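Local coordinates for 5-formyltetrahydrofolate cyclo-ligase family protein (Bacillus anthracis, PDB 2JCB) that probably catalyses the ATP- and magnesium-dependent conversion of 5-formyltetrahydrofolate to 5,10-methenyltetrahydrofolate, and binds ADP and a magnesium ion, at residues Ala52-Ile57 against Asp125-Gln130; Val135-Arg140 against Ser168-Glu173; Ser164-Phe169 against Ile187-Gly192. All blocks are in the same frame, centred on the assembly; numbering follows the deposited sequence.

Contact 1: residues Ala52-Ile57 against Asp125-Gln130; sequences AKTIGI and DEIDLQ
A first torsion of -59° puts CG of D128 beside its own backbone N, and chi2 (-47°) then turns the carboxylate so that OD2 meets the backbone N atoms of K53 and T54 at the start of strand 54-56. D128 OD2 lies 2.8 Å from K53 N and 3.0 Å from T54 N, and the two N-H groups come to its anti side from opposite faces of the carboxylate plane. A water 2.8 Å from T54 OG1 donates to D128 OD2 as well, while R80 NE bonds to T54 OG1 and is its main partner. The backbone replies in the other direction: D128 N donates to T54 O at 2.9 Å, and L129 N adds a weak bond to the same oxygen. Further on the strands run parallel, I55 beside L129 and G56 beside Q130, and G56 N gives L129 O a nearly straight bond of 2.8 Å. A52 CB lies 4.0 Å from L129 CB, ahead of the paired residues. Q130, bent at chi2 (-80°), folds its amide back over the glycine, OE1 coming to 3.2 Å from G56 CA. One carboxylate oxygen thus gathers two consecutive backbone N-H groups and a water at the point where the chain enters the central sheet, an environment that would be expected to favour the ionised form of D128.

Contact 2: residues Val135-Arg140 against Ser168-Glu173; sequences VAYTER and SFQMVE
The short strand 136-137, half of a two-stranded hairpin with 143-144, is flanked on its other side by the loop that leaves strand 161-165, and a single bridge joins Y137 to M171. V135 and A136 both face I144, a classic beta bulge. Y137 N donates to Q170 O at 3.0 Å and V172 N to Y137 O at 2.7 Å, the latter almost straight. Q170 adds a side-chain bond: its chain is extended beyond CG (chi2 177°), and NE2 gives V135 O an N-H in its own amide plane at 3.0 Å, although it stands well above the plane of that carbonyl. Its OE1 accepts from Y167 N. The Y137 side chain lies alongside that of Q170, with ring and amide planes 56° apart, and a water joins Y137 OH to Q170 NE2. M171 starts away from the strand, but bends at chi2 and chi3 bring its thioether back, CE 3.9 Å from Y137 CB and 3.4 Å from T138 C. At the outer end R140 NH1 donates to E173 O at 3.0 Å, the oxygen lying in the guanidinium plane; R140 NH2 pairs with E139 OE2 at 2.9 Å, and NE with E142. Another water links E139 N to V172 O. Both N-H groups of Q170 NE2, one to V135 O and one to the water, and OE1 are therefore engaged, which should fix the amide's rotation, while the two carboxylates of its own loop would orient the R140 guanidinium and a neutral carbonyl makes its link across.

Contact 3: residues Ser164-Phe169 against Ile187-Gly192; sequences SLAYSF and IITEKG
S164 touches I187 and I188 through its carbonyl: S164 O accepts from I188 N at 2.9 Å, while S164 OG is bonded to V132 O, just after the neighbouring strand 129-131. L165 lies side by side with I188 on one face of the sheet, both side chains pointing the same way, and CD2 of L165 meets I188 CD1 at 3.9 Å. A166 N returns a bond to I188 O (2.9 Å), and A166 CB packs on I187 CG2 at 4.0 Å; A166 O sits 3.0 Å from T189 CA in a short CA-H...O contact. Y167 touches Y32 and S36 of helix 29-44, and its OH bonds to N63 O. At S168 the backbone pairing gives way to a two-point bond to the E190 carboxylate. E190, with CG between its own N and carbonyl carbon (chi1 70°), takes S168 N on the syn lone pair of OE1 at 2.8 Å and S168 OG on OE2 at 2.7 Å, the hydroxyl arriving from above the carboxylate plane. K191 CE lies against S168 OG, and K191 N bonds to T189 OG1, an ST turn before antiparallel strand 192-195. Strands 161-165 and 186-189, parallel neighbours joined without a helix, are consistent with the family's Rossmann clan.

Contacts 1 and 3 sit on the same central sheet, where strands 129-131 and 161-165 are neighbours; their centres are about 20 Å apart and their nearest atoms about 5 Å. Contact 2 is the closer companion of contact 3, with centres about 8 Å apart: they share S168 and F169, and the Y137 ring packs against contact 3, its CE1 3.4 Å from S164 OG. Contacts 1 and 2 lie on opposite sides of the chain's centre, about 10 Å apart at their nearest atoms. The nucleotide lies nearer contact 2, the V135 side chain being about 7 Å from ADP and about 10 Å from the magnesium ion; the side chain of S164 in contact 3 is about 11 Å from ADP.

Contact 1: residues Ala52-Ile57 against Asp125-Gln130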
loop_
_atom_site.group_PDB
_atom_site.type_symbol
_atom_site.label_atom_id
_atom_site.label_comp_id
_atom_site.label_asym_id
_atom_site.label_seq_id
_atom_site.Cartn_x
_atom_site.Cartn_y
_atom_site.Cartn_z
ATOM N N ALA A 52 -4.818 13.304 9.300
ATOM C CA ALA A 52 -3.410 13.172 8.859
ATOM C C ALA A 52 -3.014 14.459 8.179
ATOM O O ALA A 52 -3.747 14.968 7.313
ATOM C CB ALA A 52 -3.236 12.073 7.881
ATOM N N LYS A 53 -1.880 15.015 8.582
ATOM C CA LYS A 53 -1.400 16.122 7.840
ATOM C C LYS A 53 -0.339 15.717 6.810
ATOM O O LYS A 53 -0.133 16.442 5.857
ATOM C CB LYS A 53 -0.910 17.220 8.772
ATOM C CG LYS A 53 -2.037 17.926 9.590
ATOM C CD LYS A 53 -3.321 18.125 8.758
ATOM C CE LYS A 53 -4.396 19.004 9.470
ATOM N NZ LYS A 53 -5.748 18.371 9.228
ATOM N N THR A 54 0.284 14.556 7.016
ATOM C CA THR A 54 1.224 13.955 6.045
ATOM C C THR A 54 0.833 12.521 5.850
ATOM O O THR A 54 0.750 11.773 6.818
ATOM C CB THR A 54 2.692 14.009 6.551
ATOM O OG1 THR A 54 3.073 15.362 6.804
ATOM C CG2 THR A 54 3.681 13.464 5.515
ATOM N N ILE A 55 0.680 12.137 4.581
ATOM C CA ILE A 55 0.277 10.816 4.243
ATOM C C ILE A 55 1.356 10.219 3.321
ATOM O O ILE A 55 1.769 10.889 2.374
ATOM C CB ILE A 55 -1.096 10.805 3.560
ATOM C CG1 ILE A 55 -2.165 11.311 4.560
ATOM C CG2 ILE A 55 -1.356 9.388 3.136
ATOM C CD1 ILE A 55 -3.463 11.613 3.991
ATOM N N GLY A 56 1.700 8.962 3.589
ATOM C CA GLY A 56 2.647 8.126 2.801
ATOM C C GLY A 56 1.773 7.185 1.953
ATOM O O GLY A 56 0.821 6.552 2.468
ATOM N N ILE A 57 2.094 7.087 0.657
ATOM C CA ILE A 57 1.275 6.254 -0.245
ATOM C C ILE A 57 2.163 5.778 -1.401
ATOM O O ILE A 57 3.242 6.317 -1.617
ATOM C CB ILE A 57 0.084 7.066 -0.808
ATOM C CG1 ILE A 57 -0.954 6.203 -1.540
ATOM C CG2 ILE A 57 0.548 8.399 -1.591
ATOM C CD1 ILE A 57 -2.289 6.915 -1.670
ATOM N N ASP A 125 8.894 9.567 11.533
ATOM C CA ASP A 125 8.188 10.150 12.674
ATOM C C ASP A 125 7.385 11.414 12.285
ATOM O O ASP A 125 6.696 12.003 13.120
ATOM C CB ASP A 125 9.165 10.402 13.847
ATOM C CG ASP A 125 10.166 11.508 13.559
ATOM O OD1 ASP A 125 9.867 12.397 12.711
ATOM O OD2 ASP A 125 11.252 11.512 14.202
ATOM N N GLU A 126 7.479 11.832 11.021
ATOM C CA GLU A 126 6.718 12.991 10.494
ATOM C C GLU A 126 5.547 12.583 9.573
ATOM O O GLU A 126 4.818 13.432 9.044
ATOM C CB GLU A 126 7.666 13.896 9.716
ATOM C CG GLU A 126 8.532 14.697 10.619
ATOM C CD GLU A 126 9.265 15.793 9.885
ATOM O OE1 GLU A 126 10.384 16.126 10.331
ATOM O OE2 GLU A 126 8.709 16.315 8.877
ATOM N N ILE A 127 5.371 11.291 9.388
ATOM C CA ILE A 127 4.357 10.786 8.494
ATOM C C ILE A 127 3.205 10.270 9.381
ATOM O O ILE A 127 3.427 9.400 10.205
ATOM C CB ILE A 127 4.909 9.651 7.564
ATOM C CG1 ILE A 127 6.108 10.158 6.708
ATOM C CG2 ILE A 127 3.758 9.023 6.728
ATOM C CD1 ILE A 127 6.891 9.061 5.953
ATOM N N ASP A 128 2.028 10.849 9.244
ATOM C CA ASP A 128 0.896 10.563 10.152
ATOM C C ASP A 128 0.192 9.244 9.829
ATOM O O ASP A 128 -0.172 8.461 10.753
ATOM C CB ASP A 128 -0.074 11.739 10.178
ATOM C CG ASP A 128 0.577 13.005 10.625
ATOM O OD1 ASP A 128 1.309 12.995 11.657
ATOM O OD2 ASP A 128 0.357 14.035 9.958
ATOM N N LEU A 129 0.088 8.961 8.534
ATOM C CA LEU A 129 -0.596 7.787 8.043
ATOM C C LEU A 129 0.172 7.192 6.878
ATOM O O LEU A 129 0.553 7.919 5.950
ATOM C CB LEU A 129 -1.982 8.241 7.571
ATOM C CG LEU A 129 -2.872 7.169 6.914
ATOM C CD1 LEU A 129 -3.222 6.061 7.966
ATOM C CD2 LEU A 129 -4.128 7.822 6.259
ATOM N N GLN A 130 0.372 5.885 6.923
ATOM C CA GLN A 130 0.924 5.138 5.784
ATOM C C GLN A 130 -0.153 4.268 5.197
ATOM O O GLN A 130 -0.698 3.438 5.910
ATOM C CB GLN A 130 2.083 4.270 6.237
ATOM C CG GLN A 130 3.355 5.146 6.456
ATOM C CD GLN A 130 4.090 5.473 5.097
ATOM O OE1 GLN A 130 3.560 5.262 4.033
ATOM N NE2 GLN A 130 5.325 5.987 5.201
HETATM O O HOH W 1 2.610 15.928 9.494
#

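Contact 2: residues Val135-Arg140 against Ser168-Glu173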
loop_
_atom_site.group_PDB
_atom_site.type_symbol
_atom_site.label_atom_id
_atom_site.label_comp_id
_atom_site.label_asym_id
_atom_site.label_seq_id
_atom_site.Cartn_x
_atom_site.Cartn_y
_atom_site.Cartn_z
ATOM N N VAL A 135 -0.793 -7.436 -1.649
ATOM C CA VAL A 135 -1.471 -8.431 -2.491
ATOM C C VAL A 135 -2.636 -9.080 -1.734
ATOM O O VAL A 135 -3.757 -9.124 -2.232
ATOM C CB VAL A 135 -0.500 -9.480 -3.137
ATOM C CG1 VAL A 135 -1.272 -10.446 -3.959
ATOM C CG2 VAL A 135 0.508 -8.755 -4.006
ATOM N N ALA A 136 -2.359 -9.705 -0.596
ATOM C CA ALA A 136 -3.446 -10.433 0.089
ATOM C C ALA A 136 -3.427 -10.124 1.567
ATOM O O ALA A 136 -2.374 -9.773 2.128
ATOM C CB ALA A 136 -3.287 -11.896 -0.104
ATOM N N TYR A 137 -4.597 -10.222 2.211
ATOM C CA TYR A 137 -4.683 -9.874 3.629
ATOM C C TYR A 137 -5.610 -10.823 4.357
ATOM O O TYR A 137 -6.472 -11.452 3.730
ATOM C CB TYR A 137 -5.248 -8.460 3.790
ATOM C CG TYR A 137 -4.536 -7.330 3.021
ATOM C CD1 TYR A 137 -3.544 -6.578 3.633
ATOM C CD2 TYR A 137 -4.869 -7.061 1.694
ATOM C CE1 TYR A 137 -2.882 -5.562 2.882
ATOM C CE2 TYR A 137 -4.249 -6.069 0.950
ATOM C CZ TYR A 137 -3.270 -5.315 1.565
ATOM O OH TYR A 137 -2.645 -4.337 0.800
ATOM N N THR A 138 -5.465 -10.883 5.672
ATOM C CA THR A 138 -6.481 -11.564 6.505
ATOM C C THR A 138 -7.219 -10.536 7.368
ATOM O O THR A 138 -6.797 -9.373 7.458
ATOM C CB THR A 138 -5.881 -12.633 7.406
ATOM O OG1 THR A 138 -5.122 -11.997 8.443
ATOM C CG2 THR A 138 -5.022 -13.548 6.576
ATOM N N GLU A 139 -8.295 -11.011 8.014
ATOM C CA GLU A 139 -9.121 -10.231 8.958
ATOM C C GLU A 139 -8.260 -9.683 10.076
ATOM O O GLU A 139 -8.554 -8.613 10.634
ATOM C CB GLU A 139 -10.241 -11.106 9.577
ATOM C CG GLU A 139 -9.754 -12.363 10.344
ATOM C CD GLU A 139 -10.768 -13.023 11.319
ATOM O OE1 GLU A 139 -11.994 -12.780 11.217
ATOM O OE2 GLU A 139 -10.311 -13.823 12.184
ATOM N N ARG A 140 -7.173 -10.396 10.346
ATOM C CA ARG A 140 -6.207 -10.071 11.378
ATOM C C ARG A 140 -5.151 -8.997 11.006
ATOM O O ARG A 140 -4.242 -8.733 11.803
ATOM C CB ARG A 140 -5.504 -11.358 11.794
ATOM C CG ARG A 140 -6.436 -12.330 12.548
ATOM C CD ARG A 140 -5.811 -13.686 12.726
ATOM N NE ARG A 140 -5.594 -14.383 11.460
ATOM C CZ ARG A 140 -6.540 -14.986 10.743
ATOM N NH1 ARG A 140 -6.217 -15.594 9.613
ATOM N NH2 ARG A 140 -7.811 -14.975 11.135
ATOM N N SER A 168 -12.282 -6.783 -1.982
ATOM C CA SER A 168 -12.660 -7.852 -1.072
ATOM C C SER A 168 -12.089 -9.236 -1.440
ATOM O O SER A 168 -11.829 -10.041 -0.548
ATOM C CB SER A 168 -14.179 -7.871 -0.833
ATOM O OG SER A 168 -14.845 -8.281 -1.976
ATOM N N PHE A 169 -11.880 -9.505 -2.734
ATOM C CA PHE A 169 -11.258 -10.746 -3.168
ATOM C C PHE A 169 -9.759 -10.851 -2.785
ATOM O O PHE A 169 -9.167 -11.916 -2.927
ATOM C CB PHE A 169 -11.448 -10.985 -4.677
ATOM C CG PHE A 169 -10.590 -10.086 -5.549
ATOM C CD1 PHE A 169 -9.228 -10.377 -5.751
ATOM C CD2 PHE A 169 -11.140 -8.961 -6.185
ATOM C CE1 PHE A 169 -8.428 -9.603 -6.557
ATOM C CE2 PHE A 169 -10.329 -8.153 -7.007
ATOM C CZ PHE A 169 -8.957 -8.465 -7.164
ATOM N N GLN A 170 -9.147 -9.757 -2.342
ATOM C CA GLN A 170 -7.793 -9.828 -1.806
ATOM C C GLN A 170 -7.782 -10.302 -0.382
ATOM O O GLN A 170 -6.721 -10.641 0.147
ATOM C CB GLN A 170 -7.151 -8.444 -1.871
ATOM C CG GLN A 170 -6.784 -7.986 -3.270
ATOM C CD GLN A 170 -6.214 -6.566 -3.262
ATOM O OE1 GLN A 170 -6.874 -5.603 -3.599
ATOM N NE2 GLN A 170 -4.918 -6.471 -2.925
ATOM N N MET A 171 -8.964 -10.354 0.240
ATOM C CA MET A 171 -9.093 -10.957 1.584
ATOM C C MET A 171 -9.072 -12.472 1.545
ATOM O O MET A 171 -9.811 -13.129 0.768
ATOM C CB MET A 171 -10.368 -10.442 2.279
ATOM C CG MET A 171 -10.466 -8.933 2.388
ATOM S SD MET A 171 -9.087 -8.170 3.279
ATOM C CE MET A 171 -8.906 -9.174 4.767
ATOM N N VAL A 172 -8.201 -13.061 2.362
ATOM C CA VAL A 172 -8.112 -14.531 2.403
ATOM C C VAL A 172 -8.208 -15.079 3.820
ATOM O O VAL A 172 -8.018 -14.375 4.791
ATOM C CB VAL A 172 -6.857 -15.124 1.668
ATOM C CG1 VAL A 172 -6.764 -14.631 0.211
ATOM C CG2 VAL A 172 -5.584 -14.819 2.436
ATOM N N GLU A 173 -8.502 -16.368 3.926
ATOM C CA GLU A 173 -8.748 -16.958 5.219
ATOM C C GLU A 173 -7.484 -17.096 6.056
ATOM O O GLU A 173 -7.501 -16.908 7.279
ATOM C CB GLU A 173 -9.389 -18.314 5.010
ATOM C CG GLU A 173 -10.867 -18.224 4.697
ATOM C CD GLU A 173 -11.647 -17.721 5.884
ATOM O OE1 GLU A 173 -11.523 -18.347 6.963
ATOM O OE2 GLU A 173 -12.348 -16.688 5.747
HETATM O O HOH W 2 -3.942 -3.723 -1.516
HETATM O O HOH W 3 -9.379 -13.376 6.933
HETATM O O HOH W 4 -10.054 -15.406 8.634
#

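Contact 3: residues Ser164-Phe169 against Ile187-Gly192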
loop_
_atom_site.group_PDB
_atom_site.type_symbol
_atom_site.label_atom_id
_atom_site.label_comp_id
_atom_site.label_asym_id
_atom_site.label_seq_id
_atom_site.Cartn_x
_atom_site.Cartn_y
_atom_site.Cartn_z
ATOM N N SER A 164 -4.516 -0.326 4.803
ATOM C CA SER A 164 -4.409 -0.841 3.440
ATOM C C SER A 164 -5.747 -0.756 2.778
ATOM O O SER A 164 -6.787 -0.807 3.445
ATOM C CB SER A 164 -3.884 -2.262 3.413
ATOM O OG SER A 164 -2.539 -2.359 3.870
ATOM N N LEU A 165 -5.707 -0.523 1.463
ATOM C CA LEU A 165 -6.877 -0.523 0.587
ATOM C C LEU A 165 -6.880 -1.831 -0.203
ATOM O O LEU A 165 -5.841 -2.194 -0.755
ATOM C CB LEU A 165 -6.798 0.694 -0.349
ATOM C CG LEU A 165 -6.543 2.031 0.347
ATOM C CD1 LEU A 165 -6.321 3.257 -0.611
ATOM C CD2 LEU A 165 -7.710 2.332 1.300
ATOM N N ALA A 166 -8.021 -2.539 -0.297
ATOM C CA ALA A 166 -8.070 -3.824 -0.930
ATOM C C ALA A 166 -9.431 -4.113 -1.511
ATOM O O ALA A 166 -10.433 -3.751 -0.925
ATOM C CB ALA A 166 -7.668 -4.899 0.042
ATOM N N TYR A 167 -9.462 -4.780 -2.660
ATOM C CA TYR A 167 -10.706 -5.339 -3.134
ATOM C C TYR A 167 -11.000 -6.525 -2.193
ATOM O O TYR A 167 -10.083 -7.177 -1.641
ATOM C CB TYR A 167 -10.528 -5.895 -4.544
ATOM C CG TYR A 167 -9.993 -4.895 -5.513
ATOM C CD1 TYR A 167 -10.807 -3.846 -5.953
ATOM C CD2 TYR A 167 -8.707 -5.031 -6.086
ATOM C CE1 TYR A 167 -10.342 -2.936 -6.870
ATOM C CE2 TYR A 167 -8.236 -4.109 -7.046
ATOM C CZ TYR A 167 -9.075 -3.061 -7.423
ATOM O OH TYR A 167 -8.726 -2.061 -8.346
ATOM N N SER A 168 -12.282 -6.783 -1.982
ATOM C CA SER A 168 -12.660 -7.852 -1.072
ATOM C C SER A 168 -12.089 -9.236 -1.440
ATOM O O SER A 168 -11.829 -10.041 -0.548
ATOM C CB SER A 168 -14.179 -7.871 -0.833
ATOM O OG SER A 168 -14.845 -8.281 -1.976
ATOM N N PHE A 169 -11.880 -9.505 -2.734
ATOM C CA PHE A 169 -11.258 -10.746 -3.168
ATOM C C PHE A 169 -9.759 -10.851 -2.785
ATOM O O PHE A 169 -9.167 -11.916 -2.927
ATOM C CB PHE A 169 -11.448 -10.985 -4.677
ATOM C CG PHE A 169 -10.590 -10.086 -5.549
ATOM C CD1 PHE A 169 -9.228 -10.377 -5.751
ATOM C CD2 PHE A 169 -11.140 -8.961 -6.185
ATOM C CE1 PHE A 169 -8.428 -9.603 -6.557
ATOM C CE2 PHE A 169 -10.329 -8.153 -7.007
ATOM C CZ PHE A 169 -8.957 -8.465 -7.164
ATOM N N ILE A 187 -7.954 -2.409 7.242
ATOM C CA ILE A 187 -8.057 -2.740 5.807
ATOM C C ILE A 187 -9.443 -2.163 5.383
ATOM O O ILE A 187 -10.451 -2.414 6.068
ATOM C CB ILE A 187 -7.915 -4.263 5.480
ATOM C CG1 ILE A 187 -6.539 -4.803 5.967
ATOM C CG2 ILE A 187 -8.060 -4.513 3.960
ATOM C CD1 ILE A 187 -6.592 -6.146 6.490
ATOM N N ILE A 188 -9.476 -1.378 4.312
ATOM C CA ILE A 188 -10.718 -0.867 3.729
ATOM C C ILE A 188 -10.963 -1.612 2.411
ATOM O O ILE A 188 -10.095 -1.558 1.514
ATOM C CB ILE A 188 -10.600 0.618 3.458
ATOM C CG1 ILE A 188 -10.212 1.382 4.746
ATOM C CG2 ILE A 188 -11.907 1.145 2.903
ATOM C CD1 ILE A 188 -9.906 2.761 4.475
ATOM N N THR A 189 -12.121 -2.256 2.280
ATOM C CA THR A 189 -12.552 -2.903 1.040
ATOM C C THR A 189 -13.816 -2.208 0.591
ATOM O O THR A 189 -14.284 -1.234 1.248
ATOM C CB THR A 189 -12.840 -4.421 1.214
ATOM O OG1 THR A 189 -14.061 -4.588 1.952
ATOM C CG2 THR A 189 -11.669 -5.165 1.920
ATOM N N GLU A 190 -14.434 -2.708 -0.482
ATOM C CA GLU A 190 -15.647 -2.041 -0.942
ATOM C C GLU A 190 -16.844 -2.439 -0.044
ATOM O O GLU A 190 -17.939 -1.899 -0.208
ATOM C CB GLU A 190 -15.942 -2.395 -2.413
ATOM C CG GLU A 190 -16.384 -3.871 -2.641
ATOM C CD GLU A 190 -15.237 -4.884 -2.759
ATOM O OE1 GLU A 190 -14.085 -4.653 -2.363
ATOM O OE2 GLU A 190 -15.534 -5.970 -3.245
ATOM N N LYS A 191 -16.648 -3.430 0.810
ATOM C CA LYS A 191 -17.692 -3.974 1.671
ATOM C C LYS A 191 -17.598 -3.449 3.124
ATOM O O LYS A 191 -18.518 -3.705 3.905
ATOM C CB LYS A 191 -17.558 -5.517 1.731
ATOM C CG LYS A 191 -17.896 -6.332 0.488
ATOM C CD LYS A 191 -17.718 -7.789 0.818
ATOM C CE LYS A 191 -17.909 -8.600 -0.405
ATOM N NZ LYS A 191 -18.151 -10.019 -0.027
ATOM N N GLY A 192 -16.520 -2.745 3.474
ATOM C CA GLY A 192 -16.368 -2.246 4.863
ATOM C C GLY A 192 -14.925 -2.178 5.283
ATOM O O GLY A 192 -14.025 -1.930 4.466
HETATM O O HOH W 5 -13.939 -7.780 -4.838
#